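Local coordinates for glutamate receptor kainate-like protein (Pleurobrachia bachei, PDB 4ZDM) that binds glycine in its ligand-binding domain and, as a glutamate-receptor-like subunit, probably helps gate a glycine-activated ion channel, at residues A118-D123 against V206-T211; L131-Q136 against N162-D167; I195-K200 against K250-K255. All blocks are in the same frame, centred on the assembly; numbering follows the deposited sequence.

Contact 1. Residues A118-D123 against V206-T211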
loop_
_atom_site.group_PDB
_atom_site.type_symbol
_atom_site.label_atom_id
_atom_site.label_comp_id
_atom_site.label_asym_id
_atom_site.label_seq_id
_atom_site.Cartn_x
_atom_site.Cartn_y
_atom_site.Cartn_z
ATOM N N ALA A 118 -27.868 14.812 -20.964
ATOM C CA ALA A 118 -27.542 16.208 -21.250
ATOM C C ALA A 118 -28.531 17.072 -20.479
ATOM O O ALA A 118 -29.734 17.032 -20.801
ATOM C CB ALA A 118 -27.629 16.452 -22.726
ATOM N N LEU A 119 -28.062 17.776 -19.445
ATOM C CA LEU A 119 -28.955 18.538 -18.591
ATOM C C LEU A 119 -28.668 20.040 -18.753
ATOM O O LEU A 119 -27.530 20.451 -19.041
ATOM C CB LEU A 119 -28.835 18.069 -17.134
ATOM C CG LEU A 119 -29.662 16.837 -16.759
ATOM C CD1 LEU A 119 -29.247 15.572 -17.498
ATOM C CD2 LEU A 119 -29.588 16.663 -15.230
ATOM N N VAL A 120 -29.716 20.852 -18.578
ATOM C CA VAL A 120 -29.625 22.290 -18.856
ATOM C C VAL A 120 -30.618 23.019 -17.971
ATOM O O VAL A 120 -31.639 22.438 -17.604
ATOM C CB VAL A 120 -29.896 22.571 -20.366
ATOM C CG1 VAL A 120 -31.356 22.269 -20.718
ATOM C CG2 VAL A 120 -29.487 24.005 -20.763
ATOM N N LYS A 121 -30.332 24.295 -17.704
ATOM C CA LYS A 121 -31.316 25.174 -17.024
ATOM C C LYS A 121 -32.372 25.557 -18.083
ATOM O O LYS A 121 -32.039 26.073 -19.132
ATOM C CB LYS A 121 -30.636 26.399 -16.429
ATOM C CG LYS A 121 -31.558 27.294 -15.575
ATOM C CD LYS A 121 -30.803 28.562 -15.154
ATOM C CE LYS A 121 -31.745 29.675 -14.702
ATOM N NZ LYS A 121 -30.959 30.930 -14.493
ATOM N N SER A 122 -33.622 25.217 -17.823
ATOM C CA SER A 122 -34.691 25.388 -18.821
ATOM C C SER A 122 -34.908 26.856 -19.161
ATOM O O SER A 122 -35.020 27.693 -18.268
ATOM C CB SER A 122 -36.003 24.775 -18.316
ATOM O OG SER A 122 -36.992 24.790 -19.339
ATOM N N ASP A 123 -34.947 27.141 -20.461
ATOM C CA ASP A 123 -35.182 28.483 -20.986
ATOM C C ASP A 123 -36.529 28.556 -21.679
ATOM O O ASP A 123 -36.907 29.609 -22.186
ATOM C CB ASP A 123 -34.095 28.880 -21.990
ATOM C CG ASP A 123 -32.807 29.295 -21.330
ATOM O OD1 ASP A 123 -32.836 29.624 -20.126
ATOM O OD2 ASP A 123 -31.764 29.305 -22.019
ATOM N N VAL A 206 -33.622 20.598 -16.539
ATOM C CA VAL A 206 -34.277 19.554 -17.323
ATOM C C VAL A 206 -33.277 18.749 -18.145
ATOM O O VAL A 206 -32.179 19.213 -18.468
ATOM C CB VAL A 206 -35.318 20.146 -18.266
ATOM C CG1 VAL A 206 -36.374 20.909 -17.454
ATOM C CG2 VAL A 206 -34.669 21.027 -19.290
ATOM N N GLN A 207 -33.708 17.565 -18.551
ATOM C CA GLN A 207 -32.904 16.714 -19.412
ATOM C C GLN A 207 -33.333 16.869 -20.866
ATOM O O GLN A 207 -34.523 16.862 -21.187
ATOM C CB GLN A 207 -33.016 15.248 -18.977
ATOM C CG GLN A 207 -32.225 14.341 -19.886
ATOM C CD GLN A 207 -32.000 12.886 -19.359
ATOM O OE1 GLN A 207 -31.432 12.032 -20.075
ATOM N NE2 GLN A 207 -32.395 12.621 -18.161
ATOM N N ILE A 208 -32.367 17.062 -21.734
ATOM C CA ILE A 208 -32.639 17.147 -23.170
ATOM C C ILE A 208 -32.734 15.765 -23.809
ATOM O O ILE A 208 -31.735 15.033 -23.888
ATOM C CB ILE A 208 -31.555 17.920 -23.870
ATOM C CG1 ILE A 208 -31.507 19.363 -23.372
ATOM C CG2 ILE A 208 -31.773 17.890 -25.388
ATOM C CD1 ILE A 208 -30.229 20.088 -23.693
ATOM N N GLY A 209 -33.930 15.408 -24.264
ATOM C CA GLY A 209 -34.095 14.117 -24.875
ATOM C C GLY A 209 -33.892 12.963 -23.916
ATOM O O GLY A 209 -34.099 13.086 -22.710
ATOM N N GLU A 210 -33.490 11.834 -24.485
ATOM C CA GLU A 210 -33.361 10.596 -23.772
ATOM C C GLU A 210 -31.927 10.344 -23.285
ATOM O O GLU A 210 -30.973 10.902 -23.808
ATOM C CB GLU A 210 -33.801 9.434 -24.672
ATOM C CG GLU A 210 -35.272 9.511 -25.107
ATOM C CD GLU A 210 -36.242 9.450 -23.927
ATOM O OE1 GLU A 210 -36.174 8.466 -23.161
ATOM O OE2 GLU A 210 -37.056 10.389 -23.748
ATOM N N THR A 211 -31.792 9.499 -22.266
ATOM C CA THR A 211 -30.497 8.980 -21.822
ATOM C C THR A 211 -29.877 8.259 -22.993
ATOM O O THR A 211 -30.606 7.765 -23.855
ATOM C CB THR A 211 -30.688 8.102 -20.578
ATOM O OG1 THR A 211 -31.168 8.964 -19.518
ATOM C CG2 THR A 211 -29.361 7.346 -20.139
HETATM O O HOH W 1 -30.079 13.327 -22.452
#
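Val206 and Val120 form a hydrogen-bonded antiparallel pair, Val206 N giving to Val120 O (2.9 Å) and Val120 N to Val206 O (3.0 Å). Their side chains lie side by side and point the same way, with Val120 CG1 3.8 Å from Val206 CG2; Val206 CG1 lies against Ser122 CB. Gln207 faces Leu119 as the non-hydrogen-bonded pair, and its CG, anti to the backbone N (chi1 178°), comes 4.0 Å from Leu119 CD1. An alanine at Leu119 would probably leave Gln207 CG without this apolar neighbour and open a gap beside Ile195 and Thr199, which the other methyl, CD2, covers. Ile208 N then closes the ladder on Ala118 O (2.8 Å), while Ile208 CD1 meets Val120 CG1 at 3.9 Å. Beyond the pairing the chain turns at Gly209, and a water that accepts from Ala118 N (3.1 Å) lies close to Ile208 O and Glu210 O, bridging the strand edge to the turn. Strand 112-121 is thus held between two antiparallel neighbours: strand 205-221 here, and strand 186-192, where Leu119 bonds Phe188 through the backbone and Val187 packs on Ala118, Val120 and Ile208.

Contact 2. Residues L131-Q136 against N162-D167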
loop_
_atom_site.group_PDB
_atom_site.type_symbol
_atom_site.label_atom_id
_atom_site.label_comp_id
_atom_site.label_asym_id
_atom_site.label_seq_id
_atom_site.Cartn_x
_atom_site.Cartn_y
_atom_site.Cartn_z
ATOM N N LEU A 131 -27.876 15.846 -29.884
ATOM C CA LEU A 131 -27.094 16.168 -31.065
ATOM C C LEU A 131 -27.523 17.488 -31.722
ATOM O O LEU A 131 -26.772 18.016 -32.541
ATOM C CB LEU A 131 -27.162 15.009 -32.062
ATOM C CG LEU A 131 -26.361 13.796 -31.590
ATOM C CD1 LEU A 131 -26.461 12.698 -32.606
ATOM C CD2 LEU A 131 -24.918 14.162 -31.377
ATOM N N GLU A 132 -28.668 18.042 -31.331
ATOM C CA GLU A 132 -29.082 19.361 -31.838
ATOM C C GLU A 132 -28.063 20.428 -31.404
ATOM O O GLU A 132 -28.049 21.530 -31.964
ATOM C CB GLU A 132 -30.495 19.717 -31.367
ATOM C CG GLU A 132 -31.571 18.848 -32.029
ATOM C CD GLU A 132 -32.974 19.125 -31.535
ATOM O OE1 GLU A 132 -33.157 19.921 -30.589
ATOM O OE2 GLU A 132 -33.905 18.526 -32.112
ATOM N N LEU A 133 -27.203 20.119 -30.416
ATOM C CA LEU A 133 -26.171 21.085 -29.990
ATOM C C LEU A 133 -25.234 21.470 -31.112
ATOM O O LEU A 133 -24.676 22.583 -31.151
ATOM C CB LEU A 133 -25.356 20.533 -28.806
ATOM C CG LEU A 133 -26.062 20.518 -27.459
ATOM C CD1 LEU A 133 -25.262 19.645 -26.506
ATOM C CD2 LEU A 133 -26.195 21.930 -26.938
ATOM N N LEU A 134 -25.094 20.567 -32.068
ATOM C CA LEU A 134 -24.141 20.779 -33.128
ATOM C C LEU A 134 -24.634 21.769 -34.151
ATOM O O LEU A 134 -23.849 22.169 -34.983
ATOM C CB LEU A 134 -23.794 19.463 -33.831
ATOM C CG LEU A 134 -23.138 18.429 -32.924
ATOM C CD1 LEU A 134 -22.977 17.148 -33.669
ATOM C CD2 LEU A 134 -21.824 18.944 -32.477
ATOM N N ASN A 135 -25.897 22.176 -34.100
ATOM C CA ASN A 135 -26.410 23.045 -35.171
ATOM C C ASN A 135 -26.997 24.347 -34.659
ATOM O O ASN A 135 -27.854 24.924 -35.306
ATOM C CB ASN A 135 -27.449 22.288 -35.971
ATOM C CG ASN A 135 -26.975 20.908 -36.345
ATOM O OD1 ASN A 135 -26.101 20.759 -37.206
ATOM N ND2 ASN A 135 -27.524 19.884 -35.682
ATOM N N GLN A 136 -26.527 24.810 -33.503
ATOM C CA GLN A 136 -27.095 25.985 -32.867
ATOM C C GLN A 136 -25.993 26.766 -32.188
ATOM O O GLN A 136 -24.862 26.295 -32.116
ATOM C CB GLN A 136 -28.188 25.589 -31.869
ATOM C CG GLN A 136 -27.742 24.611 -30.775
ATOM C CD GLN A 136 -27.001 25.275 -29.667
ATOM O OE1 GLN A 136 -27.516 26.196 -29.035
ATOM N NE2 GLN A 136 -25.790 24.782 -29.372
ATOM N N ASN A 162 -18.259 12.305 -31.370
ATOM C CA ASN A 162 -16.877 12.759 -31.318
ATOM C C ASN A 162 -16.832 14.276 -31.367
ATOM O O ASN A 162 -16.041 14.905 -30.674
ATOM C CB ASN A 162 -16.014 12.240 -32.490
ATOM C CG ASN A 162 -15.928 10.705 -32.612
ATOM O OD1 ASN A 162 -15.600 10.200 -33.699
ATOM N ND2 ASN A 162 -16.167 9.969 -31.542
ATOM N N ARG A 163 -17.686 14.857 -32.211
ATOM C CA ARG A 163 -17.705 16.310 -32.395
ATOM C C ARG A 163 -18.239 16.990 -31.127
ATOM O O ARG A 163 -17.758 18.042 -30.735
ATOM C CB ARG A 163 -18.563 16.668 -33.621
ATOM C CG ARG A 163 -18.647 18.157 -33.950
ATOM C CD ARG A 163 -17.675 18.578 -35.056
ATOM N NE ARG A 163 -17.649 20.028 -35.100
ATOM C CZ ARG A 163 -18.235 20.774 -36.040
ATOM N NH1 ARG A 163 -18.875 20.197 -37.024
ATOM N NH2 ARG A 163 -18.171 22.071 -35.977
ATOM N N ILE A 164 -19.251 16.390 -30.515
ATOM C CA ILE A 164 -19.714 16.883 -29.207
ATOM C C ILE A 164 -18.543 16.972 -28.207
ATOM O O ILE A 164 -18.404 17.958 -27.488
ATOM C CB ILE A 164 -20.843 15.980 -28.693
ATOM C CG1 ILE A 164 -22.116 16.144 -29.525
ATOM C CG2 ILE A 164 -21.086 16.276 -27.196
ATOM C CD1 ILE A 164 -22.890 17.418 -29.236
ATOM N N ALA A 165 -17.685 15.948 -28.114
ATOM C CA ALA A 165 -16.613 15.994 -27.136
ATOM C C ALA A 165 -15.589 17.031 -27.531
ATOM O O ALA A 165 -15.056 17.732 -26.677
ATOM C CB ALA A 165 -15.972 14.640 -27.004
ATOM N N GLU A 166 -15.309 17.083 -28.837
ATOM C CA GLU A 166 -14.312 17.989 -29.408
ATOM C C GLU A 166 -14.628 19.438 -29.058
ATOM O O GLU A 166 -13.784 20.170 -28.571
ATOM C CB GLU A 166 -14.265 17.812 -30.941
ATOM C CG GLU A 166 -13.375 18.782 -31.721
ATOM C CD GLU A 166 -13.532 18.665 -33.276
ATOM O OE1 GLU A 166 -13.931 17.590 -33.810
ATOM O OE2 GLU A 166 -13.268 19.676 -33.968
ATOM N N ASP A 167 -15.868 19.819 -29.284
ATOM C CA ASP A 167 -16.269 21.215 -29.135
ATOM C C ASP A 167 -16.807 21.569 -27.748
ATOM O O ASP A 167 -17.126 22.722 -27.447
ATOM C CB ASP A 167 -17.304 21.551 -30.181
ATOM C CG ASP A 167 -16.696 21.617 -31.587
ATOM O OD1 ASP A 167 -15.467 21.746 -31.703
ATOM O OD2 ASP A 167 -17.446 21.509 -32.550
#
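Arg163 NE, on the side chain whose CG touches Leu134 CD2, gives a salt-bridging hydrogen bond of 3.0 Å to Asp167 OD2 one helical turn on. The donor meets the syn side of the carboxylate but stands 28° out of its plane. This i to i+4 pair lies on helix 159-167 of the periplasmic-binding-protein-like clamshell, in what is probably its second lobe, and faces the 3-10 turn of residues 131-134. No hydrogen bond joins the two segments; the contact is aliphatic. Leu134 carries it: its CD2 lies 3.6 Å from Arg163 CG and 3.7 Å from Ile164 CD1, so one methyl touches both residues. Arg163 CG is anti to the backbone N (chi1 -179°), which keeps the start of the chain beside Leu134, and the chain then bends at chi2. Ile164 touches all three leucines of the turn, with CG1 3.9 Å from Leu131 CD2 and CD1 4.0 Å from Leu133 CB. Below this layer Leu133 rests on Trp141 and Val187, and Ile164 on Ile189, so turn and helix both cover the central sheet. The turn is tied off on its far end by Gln136: NE2 gives a straight bond (3.0 Å, 175°) to a lone pair of Leu133 O, which lies in the Gln136 amide plane.

Contact 3. Residues I195-K200 against K250-K255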
loop_
_atom_site.group_PDB
_atom_site.type_symbol
_atom_site.label_atom_id
_atom_site.label_comp_id
_atom_site.label_asym_id
_atom_site.label_seq_id
_atom_site.Cartn_x
_atom_site.Cartn_y
_atom_site.Cartn_z
ATOM N N ILE A 195 -26.252 12.330 -11.693
ATOM C CA ILE A 195 -26.598 13.720 -11.932
ATOM C C ILE A 195 -28.060 14.028 -11.572
ATOM O O ILE A 195 -28.380 15.189 -11.319
ATOM C CB ILE A 195 -26.242 14.136 -13.373
ATOM C CG1 ILE A 195 -26.254 15.650 -13.494
ATOM C CG2 ILE A 195 -27.194 13.531 -14.375
ATOM C CD1 ILE A 195 -25.697 16.117 -14.771
ATOM N N ASN A 196 -28.919 13.022 -11.514
ATOM C CA ASN A 196 -30.277 13.246 -11.061
ATOM C C ASN A 196 -30.299 13.401 -9.559
ATOM O O ASN A 196 -31.095 14.192 -9.037
ATOM C CB ASN A 196 -31.186 12.107 -11.492
ATOM C CG ASN A 196 -31.404 12.038 -12.993
ATOM O OD1 ASN A 196 -31.620 10.940 -13.546
ATOM N ND2 ASN A 196 -31.336 13.157 -13.666
ATOM N N TYR A 197 -29.427 12.704 -8.824
ATOM C CA TYR A 197 -29.278 12.956 -7.407
ATOM C C TYR A 197 -28.744 14.384 -7.193
ATOM O O TYR A 197 -29.219 15.133 -6.340
ATOM C CB TYR A 197 -28.330 11.922 -6.770
ATOM C CG TYR A 197 -27.897 12.264 -5.367
ATOM C CD1 TYR A 197 -26.812 13.090 -5.158
ATOM C CD2 TYR A 197 -28.581 11.768 -4.247
ATOM C CE1 TYR A 197 -26.413 13.447 -3.886
ATOM C CE2 TYR A 197 -28.175 12.119 -2.949
ATOM C CZ TYR A 197 -27.093 12.965 -2.801
ATOM O OH TYR A 197 -26.687 13.308 -1.518
ATOM N N ALA A 198 -27.729 14.758 -7.949
ATOM C CA ALA A 198 -27.024 16.038 -7.756
ATOM C C ALA A 198 -27.958 17.216 -7.985
ATOM O O ALA A 198 -27.727 18.289 -7.391
ATOM C CB ALA A 198 -25.812 16.138 -8.685
ATOM N N THR A 199 -28.983 17.027 -8.812
ATOM C CA THR A 199 -29.935 18.086 -9.155
ATOM C C THR A 199 -31.317 17.862 -8.602
ATOM O O THR A 199 -32.276 18.502 -9.037
ATOM C CB THR A 199 -30.025 18.268 -10.701
ATOM O OG1 THR A 199 -30.462 17.059 -11.347
ATOM C CG2 THR A 199 -28.689 18.704 -11.223
ATOM N N LYS A 200 -31.433 16.980 -7.614
ATOM C CA LYS A 200 -32.714 16.684 -6.984
ATOM C C LYS A 200 -33.322 17.961 -6.431
ATOM O O LYS A 200 -32.649 18.724 -5.752
ATOM C CB LYS A 200 -32.532 15.653 -5.865
ATOM C CG LYS A 200 -33.828 15.133 -5.241
ATOM C CD LYS A 200 -33.541 14.182 -4.060
ATOM C CE LYS A 200 -34.789 13.907 -3.206
ATOM N NZ LYS A 200 -34.575 14.193 -1.723
ATOM N N LYS A 250 -31.819 5.233 0.032
ATOM C CA LYS A 250 -31.640 5.857 1.324
ATOM C C LYS A 250 -30.927 7.204 1.200
ATOM O O LYS A 250 -31.329 8.214 1.836
ATOM C CB LYS A 250 -30.872 4.932 2.259
ATOM C CG LYS A 250 -30.608 5.536 3.613
ATOM C CD LYS A 250 -29.877 4.599 4.545
ATOM C CE LYS A 250 -28.435 4.514 4.153
ATOM N NZ LYS A 250 -27.740 3.699 5.176
ATOM N N TYR A 251 -29.843 7.256 0.422
ATOM C CA TYR A 251 -29.131 8.506 0.282
ATOM C C TYR A 251 -29.901 9.529 -0.530
ATOM O O TYR A 251 -29.859 10.728 -0.207
ATOM C CB TYR A 251 -27.732 8.243 -0.342
ATOM C CG TYR A 251 -26.740 7.763 0.693
ATOM C CD1 TYR A 251 -26.029 8.660 1.456
ATOM C CD2 TYR A 251 -26.564 6.427 0.956
ATOM C CE1 TYR A 251 -25.172 8.237 2.421
ATOM C CE2 TYR A 251 -25.724 5.976 1.954
ATOM C CZ TYR A 251 -25.016 6.883 2.680
ATOM O OH TYR A 251 -24.154 6.502 3.658
ATOM N N GLU A 252 -30.640 9.078 -1.543
ATOM C CA GLU A 252 -31.503 9.954 -2.332
ATOM C C GLU A 252 -32.549 10.617 -1.435
ATOM O O GLU A 252 -32.827 11.799 -1.544
ATOM C CB GLU A 252 -32.180 9.123 -3.410
ATOM C CG GLU A 252 -32.403 9.741 -4.733
ATOM C CD GLU A 252 -32.986 8.699 -5.690
ATOM O OE1 GLU A 252 -33.243 7.557 -5.233
ATOM O OE2 GLU A 252 -33.191 9.006 -6.879
ATOM N N ASN A 253 -33.096 9.843 -0.520
ATOM C CA ASN A 253 -34.109 10.376 0.402
ATOM C C ASN A 253 -33.528 11.249 1.522
ATOM O O ASN A 253 -34.238 12.106 2.069
ATOM C CB ASN A 253 -34.904 9.216 0.989
ATOM C CG ASN A 253 -35.788 8.544 -0.049
ATOM O OD1 ASN A 253 -36.343 9.212 -0.923
ATOM N ND2 ASN A 253 -35.915 7.220 0.030
ATOM N N GLN A 254 -32.270 11.053 1.887
ATOM C CA GLN A 254 -31.604 11.891 2.888
ATOM C C GLN A 254 -31.369 13.299 2.347
ATOM O O GLN A 254 -31.156 14.229 3.117
ATOM C CB GLN A 254 -30.259 11.306 3.338
ATOM C CG GLN A 254 -30.362 10.103 4.243
ATOM C CD GLN A 254 -29.021 9.613 4.750
ATOM O OE1 GLN A 254 -27.966 10.151 4.393
ATOM N NE2 GLN A 254 -29.056 8.579 5.603
ATOM N N LYS A 255 -31.394 13.472 1.033
ATOM C CA LYS A 255 -31.125 14.789 0.460
ATOM C C LYS A 255 -32.425 15.601 0.435
ATOM O O LYS A 255 -33.356 15.232 -0.284
ATOM C CB LYS A 255 -30.515 14.669 -0.953
ATOM C CG LYS A 255 -30.293 16.005 -1.584
ATOM C CD LYS A 255 -29.449 15.933 -2.823
ATOM C CE LYS A 255 -29.491 17.281 -3.530
ATOM N NZ LYS A 255 -28.443 17.400 -4.558
HETATM O O HOH W 2 -27.605 12.064 0.582
HETATM O O HOH W 3 -29.897 19.713 -5.549
#
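The C-terminal ends of helices 194-198 and 243-254 meet here, with the closest CA atoms, those of Tyr197 and Glu252, 6.3 Å apart; Thr199 is the first residue to leave the shorter helix. Near each helix end a lysine, Lys200 and Lys255, starts toward the other segment. Lys255, the last modelled residue, runs extended from CG and crosses the Tyr197 ring obliquely: its CD sits over one face, offset toward the rim and 4.0 Å from the centroid, in a CH-pi contact. Its NZ stands higher over the same ring, an off-centre cation-pi partner 4.9 Å from the centroid, and gives to Tyr197 O at 3.0 Å, with a weak second bond to Ala198 O. This positive charge thus meets carbonyls at the end of helix 194-198. The ring's edge is filled in plane by Tyr251 O, 3.5 Å from Tyr197 CE2, and by Glu252 CA; a water links Tyr197 OH to Tyr251 O. Lys200 NZ lies near Glu252 O, but its place in the model is doubtful. Tyr197 also packs on Met18 and Pro19, and the arrangement is consistent with the contact between the two lobes of a ligand-bound receptor clamshell.

How the contacts relate
Contact 1 is strand pairing in the central sheet, with four of its seven touching residues buried; contact 2 covers that sheet from outside, and both pack on Val187 of strand 186-192. Contact 3, a meeting of two helix ends, lies about 29 Å from contact 2, centre to centre. Contacts 2 and 3 mix buried residues with exposed ones such as Arg163, Lys200 and Lys255. Contacts 1 and 3 touch through Leu119, and strand 205-221 is the next element after helix 194-198. Chemistry changes with place: backbone hydrogen bonds carry the sheet contact, aliphatic packing with no hydrogen bond across spans contact 2, and lysine, ring and carbonyl interactions carry contact 3, which probably joins the two lobes.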